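Local coordinates for proline dehydrogenase (Bradyrhizobium japonicum USDA 110, PDB 3HAZ), which probably oxidises proline to glutamate in two steps, using FAD in its proline dehydrogenase part and NAD in its aldehyde dehydrogenase part, at residues Glu512-Ser516 with Cys618-Ala622; Ala672-Asn678 with Tyr973-Ala978; Val951-Phe956 with Lys967-Pro971. Residue numbers count along the deposited sequence, not the author numbering.

Contact 1: Glu512-Ser516 with Cys618-Ala622; sequences ERRNS and CRYYA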
loop_
_atom_site.group_PDB
_atom_site.type_symbol
_atom_site.label_atom_id
_atom_site.label_comp_id
_atom_site.label_asym_id
_atom_site.label_seq_id
_atom_site.Cartn_x
_atom_site.Cartn_y
_atom_site.Cartn_z
ATOM N N GLU A 512 13.504 -11.102 13.816
ATOM C CA GLU A 512 13.770 -12.531 13.632
ATOM C C GLU A 512 13.973 -13.246 14.967
ATOM O O GLU A 512 13.198 -14.131 15.330
ATOM C CB GLU A 512 14.991 -12.756 12.737
ATOM C CG GLU A 512 15.103 -11.792 11.570
ATOM C CD GLU A 512 13.822 -11.693 10.765
ATOM O OE1 GLU A 512 13.552 -10.605 10.210
ATOM O OE2 GLU A 512 13.085 -12.699 10.691
ATOM N N ARG A 513 15.017 -12.863 15.698
ATOM C CA ARG A 513 15.308 -13.494 16.980
ATOM C C ARG A 513 16.026 -12.524 17.905
ATOM O O ARG A 513 16.492 -11.475 17.466
ATOM C CB ARG A 513 16.183 -14.725 16.766
ATOM C CG ARG A 513 17.574 -14.379 16.288
ATOM C CD ARG A 513 18.213 -15.515 15.518
ATOM N NE ARG A 513 19.133 -14.984 14.521
ATOM C CZ ARG A 513 20.433 -14.816 14.724
ATOM N NH1 ARG A 513 20.971 -15.159 15.887
ATOM N NH2 ARG A 513 21.192 -14.315 13.762
ATOM N N ARG A 514 16.115 -12.871 19.185
ATOM C CA ARG A 514 16.939 -12.102 20.108
ATOM C C ARG A 514 18.417 -12.455 19.942
ATOM O O ARG A 514 18.770 -13.529 19.445
ATOM C CB ARG A 514 16.501 -12.305 21.564
ATOM C CG ARG A 514 15.669 -13.547 21.802
ATOM C CD ARG A 514 14.233 -13.192 22.149
ATOM N NE ARG A 514 14.019 -13.161 23.594
ATOM C CZ ARG A 514 12.895 -12.759 24.179
ATOM N NH1 ARG A 514 12.793 -12.772 25.502
ATOM N NH2 ARG A 514 11.874 -12.340 23.442
ATOM N N ASN A 515 19.276 -11.529 20.345
ATOM C CA ASN A 515 20.714 -11.723 20.280
ATOM C C ASN A 515 21.188 -12.155 21.662
ATOM O O ASN A 515 20.601 -11.759 22.669
ATOM C CB ASN A 515 21.389 -10.413 19.877
ATOM C CG ASN A 515 22.835 -10.598 19.461
ATOM O OD1 ASN A 515 23.348 -11.719 19.400
ATOM N ND2 ASN A 515 23.497 -9.493 19.152
ATOM N N SER A 516 22.226 -12.979 21.724
ATOM C CA SER A 516 22.776 -13.363 23.021
ATOM C C SER A 516 23.500 -12.173 23.648
ATOM O O SER A 516 23.897 -11.242 22.947
ATOM C CB SER A 516 23.728 -14.550 22.873
ATOM O OG SER A 516 24.626 -14.355 21.797
ATOM N N CYS A 618 20.493 -22.148 19.120
ATOM C CA CYS A 618 19.144 -22.514 19.543
ATOM C C CYS A 618 18.089 -21.562 18.982
ATOM O O CYS A 618 17.065 -21.997 18.446
ATOM C CB CYS A 618 19.051 -22.559 21.070
ATOM S SG CYS A 618 20.055 -23.842 21.854
ATOM N N ARG A 619 18.335 -20.262 19.106
ATOM C CA ARG A 619 17.352 -19.275 18.673
ATOM C C ARG A 619 17.242 -19.222 17.154
ATOM O O ARG A 619 16.156 -19.088 16.610
ATOM C CB ARG A 619 17.673 -17.893 19.245
ATOM C CG ARG A 619 17.660 -17.843 20.764
ATOM C CD ARG A 619 17.502 -16.428 21.298
ATOM N NE ARG A 619 17.484 -16.423 22.759
ATOM C CZ ARG A 619 18.553 -16.199 23.517
ATOM N NH1 ARG A 619 19.726 -15.944 22.950
ATOM N NH2 ARG A 619 18.448 -16.227 24.839
ATOM N N TYR A 620 18.374 -19.347 16.474
ATOM C CA TYR A 620 18.393 -19.306 15.021
ATOM C C TYR A 620 17.734 -20.541 14.398
ATOM O O TYR A 620 16.906 -20.423 13.492
ATOM C CB TYR A 620 19.823 -19.147 14.498
ATOM C CG TYR A 620 19.892 -19.147 12.988
ATOM C CD1 TYR A 620 19.462 -18.048 12.251
ATOM C CD2 TYR A 620 20.363 -20.254 12.300
ATOM C CE1 TYR A 620 19.518 -18.052 10.859
ATOM C CE2 TYR A 620 20.418 -20.267 10.916
ATOM C CZ TYR A 620 19.994 -19.166 10.204
ATOM O OH TYR A 620 20.050 -19.197 8.831
ATOM N N TYR A 621 18.096 -21.728 14.875
ATOM C CA TYR A 621 17.429 -22.928 14.380
ATOM C C TYR A 621 15.943 -22.932 14.754
ATOM O O TYR A 621 15.101 -23.434 13.999
ATOM C CB TYR A 621 18.136 -24.207 14.849
ATOM C CG TYR A 621 19.515 -24.366 14.248
ATOM C CD1 TYR A 621 19.796 -23.875 12.977
ATOM C CD2 TYR A 621 20.530 -25.015 14.943
ATOM C CE1 TYR A 621 21.058 -24.006 12.420
ATOM C CE2 TYR A 621 21.793 -25.157 14.392
ATOM C CZ TYR A 621 22.051 -24.648 13.131
ATOM O OH TYR A 621 23.304 -24.783 12.576
ATOM N N ALA A 622 15.608 -22.361 15.906
ATOM C CA ALA A 622 14.197 -22.272 16.270
ATOM C C ALA A 622 13.476 -21.403 15.248
ATOM O O ALA A 622 12.389 -21.748 14.781
ATOM C CB ALA A 622 14.022 -21.717 17.678
HETATM O O HOH W 1 20.501 -15.703 20.087
#
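The irregular chain 512-516, in the loop between helices 487-491 and 524-536, passes over one flank of helix 604-629 in the aldehyde dehydrogenase part. An i to i+4 bond, Ala-622 N to Cys-618 O at 3.0 Å, confirms the helical turn it meets. Contact begins at Arg-513, whose CA lies 6.4 Å from Arg-619 CA; Arg-513 CB is 4.3 Å from Arg-619 CB. The Arg-513 side chain then reaches across the helix, until Arg-513 NE is 3.8 Å from Tyr-620 CD1. That carbon lies over a face of the guanidinium, but the guanidinium meets the tyrosine ring at its edge, so this is not a cation-pi stack; Arg-513 makes that interaction with Phe-509 instead. Arg-514 supplies two links: its CG touches Arg-619 CD at 3.5 Å, and its carbonyl O receives a hydrogen bond from a water at 2.9 Å, which in turn accepts one from Arg-619 NH1 at 3.0 Å. Asn-515 turns its CB away and bonds through ND2 to Pro-505 O. Ser-516 brings its CA to 4.0 Å from Arg-619 NH1, while its OG is hydrogen-bonded to Asp-616 and Arg-612 of the same helix. Arg-619 NH1 also forms a salt bridge with Glu-586 on helix 571-587. No direct hydrogen bond joins the two segments. Contacts of three arginine side chains with one another, with a tyrosine edge and with the backbone make up the interface, which buries 265 Å²; a single water carries its polar link, while the charge of Arg-619 is balanced by an acid from a neighbouring helix.

Contact 2: Ala672-Asn678 with Tyr973-Ala978; sequences AALMAGN and YLARFA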
loop_
_atom_site.group_PDB
_atom_site.type_symbol
_atom_site.label_atom_id
_atom_site.label_comp_id
_atom_site.label_asym_id
_atom_site.label_seq_id
_atom_site.Cartn_x
_atom_site.Cartn_y
_atom_site.Cartn_z
ATOM N N ALA A 672 19.609 -28.788 15.754
ATOM C CA ALA A 672 19.209 -28.787 14.350
ATOM C C ALA A 672 18.418 -30.052 14.028
ATOM O O ALA A 672 17.323 -29.979 13.475
ATOM C CB ALA A 672 20.416 -28.682 13.450
ATOM N N ALA A 673 18.992 -31.206 14.368
ATOM C CA ALA A 673 18.355 -32.504 14.137
ATOM C C ALA A 673 17.006 -32.581 14.845
ATOM O O ALA A 673 15.998 -32.969 14.248
ATOM C CB ALA A 673 19.275 -33.633 14.613
ATOM N N LEU A 674 16.995 -32.205 16.120
ATOM C CA LEU A 674 15.767 -32.136 16.903
ATOM C C LEU A 674 14.729 -31.210 16.275
ATOM O O LEU A 674 13.544 -31.562 16.176
ATOM C CB LEU A 674 16.070 -31.672 18.328
ATOM C CG LEU A 674 16.763 -32.661 19.262
ATOM C CD1 LEU A 674 17.208 -31.951 20.537
ATOM C CD2 LEU A 674 15.854 -33.863 19.578
ATOM N N MET A 675 15.163 -30.026 15.847
ATOM C CA MET A 675 14.226 -29.056 15.278
ATOM C C MET A 675 13.550 -29.609 14.025
ATOM O O MET A 675 12.372 -29.342 13.773
ATOM C CB MET A 675 14.906 -27.714 14.977
ATOM C CG MET A 675 13.936 -26.644 14.481
ATOM S SD MET A 675 12.737 -26.135 15.744
ATOM C CE MET A 675 11.235 -26.125 14.764
ATOM N N ALA A 676 14.295 -30.389 13.249
ATOM C CA ALA A 676 13.768 -30.962 12.013
ATOM C C ALA A 676 12.793 -32.114 12.266
ATOM O O ALA A 676 12.161 -32.613 11.335
ATOM C CB ALA A 676 14.899 -31.419 11.122
ATOM N N GLY A 677 12.682 -32.535 13.523
ATOM C CA GLY A 677 11.730 -33.566 13.895
ATOM C C GLY A 677 12.351 -34.943 14.066
ATOM O O GLY A 677 11.649 -35.948 14.108
ATOM N N ASN A 678 13.675 -34.989 14.149
ATOM C CA ASN A 678 14.387 -36.238 14.393
ATOM C C ASN A 678 14.633 -36.459 15.873
ATOM O O ASN A 678 14.781 -35.502 16.633
ATOM C CB ASN A 678 15.745 -36.205 13.702
ATOM C CG ASN A 678 15.639 -35.930 12.227
ATOM O OD1 ASN A 678 15.312 -36.823 11.450
ATOM N ND2 ASN A 678 15.935 -34.688 11.823
ATOM N N TYR A 973 20.630 -25.298 6.223
ATOM C CA TYR A 973 21.047 -26.365 7.134
ATOM C C TYR A 973 19.932 -27.340 7.522
ATOM O O TYR A 973 20.089 -28.558 7.396
ATOM C CB TYR A 973 21.638 -25.745 8.397
ATOM C CG TYR A 973 22.494 -26.665 9.241
ATOM C CD1 TYR A 973 23.687 -27.188 8.747
ATOM C CD2 TYR A 973 22.133 -26.970 10.550
ATOM C CE1 TYR A 973 24.487 -28.010 9.530
ATOM C CE2 TYR A 973 22.924 -27.787 11.339
ATOM C CZ TYR A 973 24.097 -28.304 10.824
ATOM O OH TYR A 973 24.877 -29.111 11.612
ATOM N N LEU A 974 18.815 -26.802 8.006
ATOM C CA LEU A 974 17.758 -27.628 8.583
ATOM C C LEU A 974 17.139 -28.608 7.589
ATOM O O LEU A 974 16.831 -29.746 7.943
ATOM C CB LEU A 974 16.671 -26.755 9.220
ATOM C CG LEU A 974 17.106 -25.985 10.475
ATOM C CD1 LEU A 974 15.927 -25.301 11.150
ATOM C CD2 LEU A 974 17.820 -26.903 11.455
ATOM N N ALA A 975 16.957 -28.158 6.352
ATOM C CA ALA A 975 16.319 -28.967 5.320
ATOM C C ALA A 975 17.015 -30.310 5.145
ATOM O O ALA A 975 16.366 -31.318 4.875
ATOM C CB ALA A 975 16.286 -28.212 3.991
ATOM N N ARG A 976 18.336 -30.317 5.286
ATOM C CA ARG A 976 19.111 -31.549 5.142
ATOM C C ARG A 976 18.741 -32.612 6.184
ATOM O O ARG A 976 18.935 -33.807 5.949
ATOM C CB ARG A 976 20.606 -31.248 5.212
ATOM C CG ARG A 976 21.479 -32.357 4.670
ATOM C CD ARG A 976 21.426 -32.393 3.152
ATOM N NE ARG A 976 22.331 -33.410 2.633
ATOM C CZ ARG A 976 21.948 -34.627 2.259
ATOM N NH1 ARG A 976 20.671 -34.975 2.331
ATOM N NH2 ARG A 976 22.839 -35.492 1.804
ATOM N N PHE A 977 18.213 -32.178 7.331
ATOM C CA PHE A 977 17.844 -33.106 8.404
ATOM C C PHE A 977 16.442 -33.673 8.216
ATOM O O PHE A 977 15.983 -34.498 9.014
ATOM C CB PHE A 977 17.923 -32.427 9.773
ATOM C CG PHE A 977 19.318 -32.049 10.193
ATOM C CD1 PHE A 977 19.894 -30.863 9.754
ATOM C CD2 PHE A 977 20.044 -32.866 11.040
ATOM C CE1 PHE A 977 21.178 -30.501 10.152
ATOM C CE2 PHE A 977 21.327 -32.516 11.442
ATOM C CZ PHE A 977 21.895 -31.329 10.996
ATOM N N ALA A 978 15.753 -33.220 7.175
ATOM C CA ALA A 978 14.370 -33.632 6.955
ATOM C C ALA A 978 14.180 -34.299 5.601
ATOM O O ALA A 978 15.085 -34.303 4.769
ATOM C CB ALA A 978 13.427 -32.440 7.097
#
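The end of helix 664-675 meets 973-978 with near approaches at three positions: Ala-672 CA to Leu-974 CA at 6.1 Å, Ala-673 CA to Phe-977 CA at 5.8 Å, and Ala-676 CA to Ala-978 CA at 5.8 Å. The helix closes in a Schellman motif, with Gly-677 at a phi of 101° and bonds from Gly-677 N to Leu-674 O (3.0 Å) and from Asn-678 N to Ala-673 O (3.1 Å). Residues 973-976 have helical angles but not the regular bonds; Phe-977 N bonds to Leu-974 O (2.9 Å), i to i+3. Alanines permit the close approach. The CB of Ala-672 lies over the face of the Phe-977 ring, 4.2 Å from its centroid and 25° off the normal, a CH-pi contact; Ala-672 CB also touches the edge of Tyr-973 at CE2 (3.4 Å) and Leu-974 CD2 (3.7 Å). Ala-676 CB rests on Phe-977 CB at 3.5 Å. The polar link comes from Asn-678: ND2 donates to Phe-977 O (2.8 Å, 164°) and, back across the helix end, to Ala-673 O (3.0 Å), while OD1 accepts from the backbone N of Arg-650 and Gly-651. Helix 664-675 connects the parallel strands 641-656 and 679-683, a beta-alpha-beta crossover characteristic of the Rossmann-type NAD-binding domain of aldehyde dehydrogenases, and 973-978 packs on that helix as the chain leads into strand 978-986, which pairs antiparallel with 641-656.

Contact 3: Val951-Phe956 with Lys967-Pro971; sequences VGVQPF and KAGGP. With NAD (nicotinamide-adenine-dinucleotide), chain D.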
loop_
_atom_site.group_PDB
_atom_site.type_symbol
_atom_site.label_atom_id
_atom_site.label_comp_id
_atom_site.label_asym_id
_atom_site.label_seq_id
_atom_site.Cartn_x
_atom_site.Cartn_y
_atom_site.Cartn_z
ATOM N N VAL A 951 26.532 -17.084 14.192
ATOM C CA VAL A 951 25.327 -17.789 13.726
ATOM C C VAL A 951 24.340 -16.834 13.050
ATOM O O VAL A 951 23.982 -15.791 13.607
ATOM C CB VAL A 951 24.610 -18.529 14.882
ATOM C CG1 VAL A 951 23.274 -19.114 14.406
ATOM C CG2 VAL A 951 25.520 -19.623 15.470
ATOM N N GLY A 952 23.914 -17.196 11.844
ATOM C CA GLY A 952 22.960 -16.399 11.099
ATOM C C GLY A 952 23.596 -15.213 10.399
ATOM O O GLY A 952 22.933 -14.509 9.639
ATOM N N VAL A 953 24.882 -14.989 10.653
ATOM C CA VAL A 953 25.599 -13.865 10.050
ATOM C C VAL A 953 26.670 -14.377 9.089
ATOM O O VAL A 953 26.692 -14.001 7.919
ATOM C CB VAL A 953 26.233 -12.975 11.130
ATOM C CG1 VAL A 953 27.030 -11.822 10.495
ATOM C CG2 VAL A 953 25.149 -12.448 12.069
ATOM N N GLN A 954 27.556 -15.232 9.591
ATOM C CA GLN A 954 28.474 -15.971 8.731
ATOM C C GLN A 954 28.135 -17.460 8.758
ATOM O O GLN A 954 28.706 -18.213 9.554
ATOM C CB GLN A 954 29.940 -15.767 9.144
ATOM C CG GLN A 954 30.445 -14.339 8.955
ATOM C CD GLN A 954 30.450 -13.544 10.242
ATOM O OE1 GLN A 954 30.545 -14.113 11.330
ATOM N NE2 GLN A 954 30.367 -12.215 10.126
ATOM N N PRO A 955 27.186 -17.888 7.909
ATOM C CA PRO A 955 26.960 -19.336 7.784
ATOM C C PRO A 955 28.311 -19.976 7.539
ATOM O O PRO A 955 29.047 -19.535 6.655
ATOM C CB PRO A 955 26.069 -19.445 6.545
ATOM C CG PRO A 955 25.296 -18.142 6.546
ATOM C CD PRO A 955 26.275 -17.103 7.054
ATOM N N PHE A 956 28.650 -20.971 8.345
ATOM C CA PHE A 956 30.008 -21.462 8.389
ATOM C C PHE A 956 30.127 -22.901 7.895
ATOM O O PHE A 956 29.315 -23.753 8.241
ATOM C CB PHE A 956 30.556 -21.335 9.811
ATOM C CG PHE A 956 31.980 -21.784 9.939
ATOM C CD1 PHE A 956 33.021 -20.908 9.670
ATOM C CD2 PHE A 956 32.281 -23.086 10.309
ATOM C CE1 PHE A 956 34.339 -21.320 9.770
ATOM C CE2 PHE A 956 33.602 -23.503 10.418
ATOM C CZ PHE A 956 34.629 -22.618 10.150
ATOM N N LYS A 967 25.896 -25.479 5.218
ATOM C CA LYS A 967 26.596 -24.673 6.211
ATOM C C LYS A 967 25.806 -24.575 7.511
ATOM O O LYS A 967 24.648 -24.172 7.506
ATOM C CB LYS A 967 26.833 -23.257 5.666
ATOM C CG LYS A 967 27.997 -23.108 4.681
ATOM C CD LYS A 967 27.907 -21.729 4.020
ATOM C CE LYS A 967 29.233 -21.251 3.414
ATOM N NZ LYS A 967 30.213 -20.914 4.467
ATOM N N ALA A 968 26.441 -24.935 8.622
ATOM C CA ALA A 968 25.869 -24.703 9.944
ATOM C C ALA A 968 25.592 -23.213 10.148
ATOM O O ALA A 968 26.353 -22.361 9.681
ATOM C CB ALA A 968 26.825 -25.214 11.024
ATOM N N GLY A 969 24.501 -22.903 10.839
ATOM C CA GLY A 969 24.147 -21.528 11.150
ATOM C C GLY A 969 23.766 -20.715 9.927
ATOM O O GLY A 969 23.904 -19.489 9.920
ATOM N N GLY A 970 23.303 -21.402 8.886
ATOM C CA GLY A 970 22.831 -20.750 7.675
ATOM C C GLY A 970 21.468 -21.291 7.258
ATOM O O GLY A 970 20.962 -22.247 7.850
ATOM N N PRO A 971 20.868 -20.692 6.224
ATOM C CA PRO A 971 19.479 -20.987 5.854
ATOM C C PRO A 971 19.276 -22.308 5.115
ATOM O O PRO A 971 18.130 -22.663 4.854
ATOM C CB PRO A 971 19.103 -19.814 4.940
ATOM C CG PRO A 971 20.397 -19.354 4.356
ATOM C CD PRO A 971 21.465 -19.637 5.389
HETATM P PA NAD D . 38.195 -36.440 15.377
HETATM O O1A NAD D . 38.060 -36.978 13.834
HETATM O O2A NAD D . 39.473 -36.892 15.952
HETATM O O5B NAD D . 36.918 -37.078 16.242
HETATM C C5B NAD D . 35.809 -36.244 16.550
HETATM C C4B NAD D . 34.585 -37.072 16.971
HETATM O O4B NAD D . 34.351 -38.297 16.176
HETATM C C3B NAD D . 34.630 -37.643 18.447
HETATM O O3B NAD D . 33.538 -37.466 19.297
HETATM C C2B NAD D . 35.214 -39.033 18.211
HETATM O O2B NAD D . 35.359 -39.929 19.291
HETATM C C1B NAD D . 34.446 -39.436 17.028
HETATM N N9A NAD D . 35.095 -40.546 16.316
HETATM C C8A NAD D . 36.416 -40.860 16.301
HETATM N N7A NAD D . 36.584 -42.008 15.472
HETATM C C5A NAD D . 35.312 -42.381 14.980
HETATM C C6A NAD D . 34.902 -43.412 14.143
HETATM N N6A NAD D . 35.885 -44.342 13.611
HETATM N N1A NAD D . 33.590 -43.547 13.820
HETATM C C2A NAD D . 32.658 -42.658 14.329
HETATM N N3A NAD D . 33.059 -41.642 15.154
HETATM C C4A NAD D . 34.391 -41.505 15.480
HETATM O O3 NAD D . 38.059 -34.768 15.435
HETATM P PN NAD D . 38.552 -33.945 16.805
HETATM O O1N NAD D . 40.093 -34.431 17.206
HETATM O O2N NAD D . 37.629 -34.219 17.908
HETATM O O5D NAD D . 38.563 -32.304 16.506
HETATM C C5D NAD D . 39.546 -31.752 15.641
HETATM C C4D NAD D . 39.106 -31.752 14.161
HETATM O O4D NAD D . 37.678 -31.409 13.891
HETATM C C3D NAD D . 39.916 -30.915 13.080
HETATM O O3D NAD D . 40.479 -31.579 11.974
HETATM C C2D NAD D . 38.919 -29.762 12.832
HETATM O O2D NAD D . 39.188 -28.751 11.879
HETATM C C1D NAD D . 37.635 -30.485 12.823
HETATM N N1N NAD D . 36.560 -29.516 13.071
HETATM C C2N NAD D . 35.903 -28.922 11.978
HETATM C C3N NAD D . 34.846 -27.945 12.217
HETATM C C7N NAD D . 34.120 -27.303 11.021
HETATM O O7N NAD D . 33.136 -26.681 11.208
HETATM N N7N NAD D . 34.564 -27.578 9.669
HETATM C C4N NAD D . 34.473 -27.579 13.606
HETATM C C5N NAD D . 35.124 -28.173 14.691
HETATM C C6N NAD D . 36.195 -29.167 14.452
HETATM O O HOH W 2 27.590 -19.791 11.696
#
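A type II beta turn, Lys-967 to Gly-970, sits against the loop 951-956 and joins it through a single antiparallel bridge between Phe-956 and Ala-968. Pro-955, Gly-969 and Phe-956 lose 76, 64 and 59 Å² to the contact. Pro-955 places its CB 3.7 Å from Gly-970 CA; an ideal CB on that glycine would fall 2.7 Å from Pro-955 CB, a clash, so the packing demands glycine. Pro-955 O accepts a hydrogen bond from Lys-967 NZ at 2.8 Å, and a second from Thr-982 OG1 of the second subunit, which places this loop at an interface between subunits. Lys-967 NZ also bonds to Gly-957 O and Gly-938 O. Gly-969, at the third position of the turn, has a phi of 67°, which favours glycine, and its O accepts from Gly-952 N at 3.0 Å (143°). Gly-952 itself has a positive phi of 80°. Phe-956 N bonds to Ala-968 O at 3.0 Å with an angle of 166°, straighter than the Gly-952 to Gly-969 bond. With its backbone held there, Phe-956 directs its CB away from the turn, and its side chain comes about 4 Å from that of Cys-794, a predicted active-site residue. Phe-956 is part of the NAD pocket, and its CE2 comes to 3.3 Å from the nicotinamide carboxamide oxygen O7N of NAD, which lies near the plane of the ring at its edge.

From the N terminus, contact 1 closes first, bringing helix 604-629 back against the loop 512-516 after 101 intervening residues, 73 of them helical. Contact 2 opens later, at helix 664-675, and has 294 residues between its segments; contact 3, a short loop with ten residues between its segments, is nested within it. Contact 1 therefore stands in series with the other two. Tyr-621, on the helix of contact 1 but out of reach of 512-516, meets contacts 2 and 3: its OH makes a probable hydrogen bond to Gly-969 N (2.8 Å), while its ring meets that of Tyr-973 with planes about 15° apart. Helix 604-629 thus lies between the 512-516 loop, the crossover helix and the chain leading to strand 978-986.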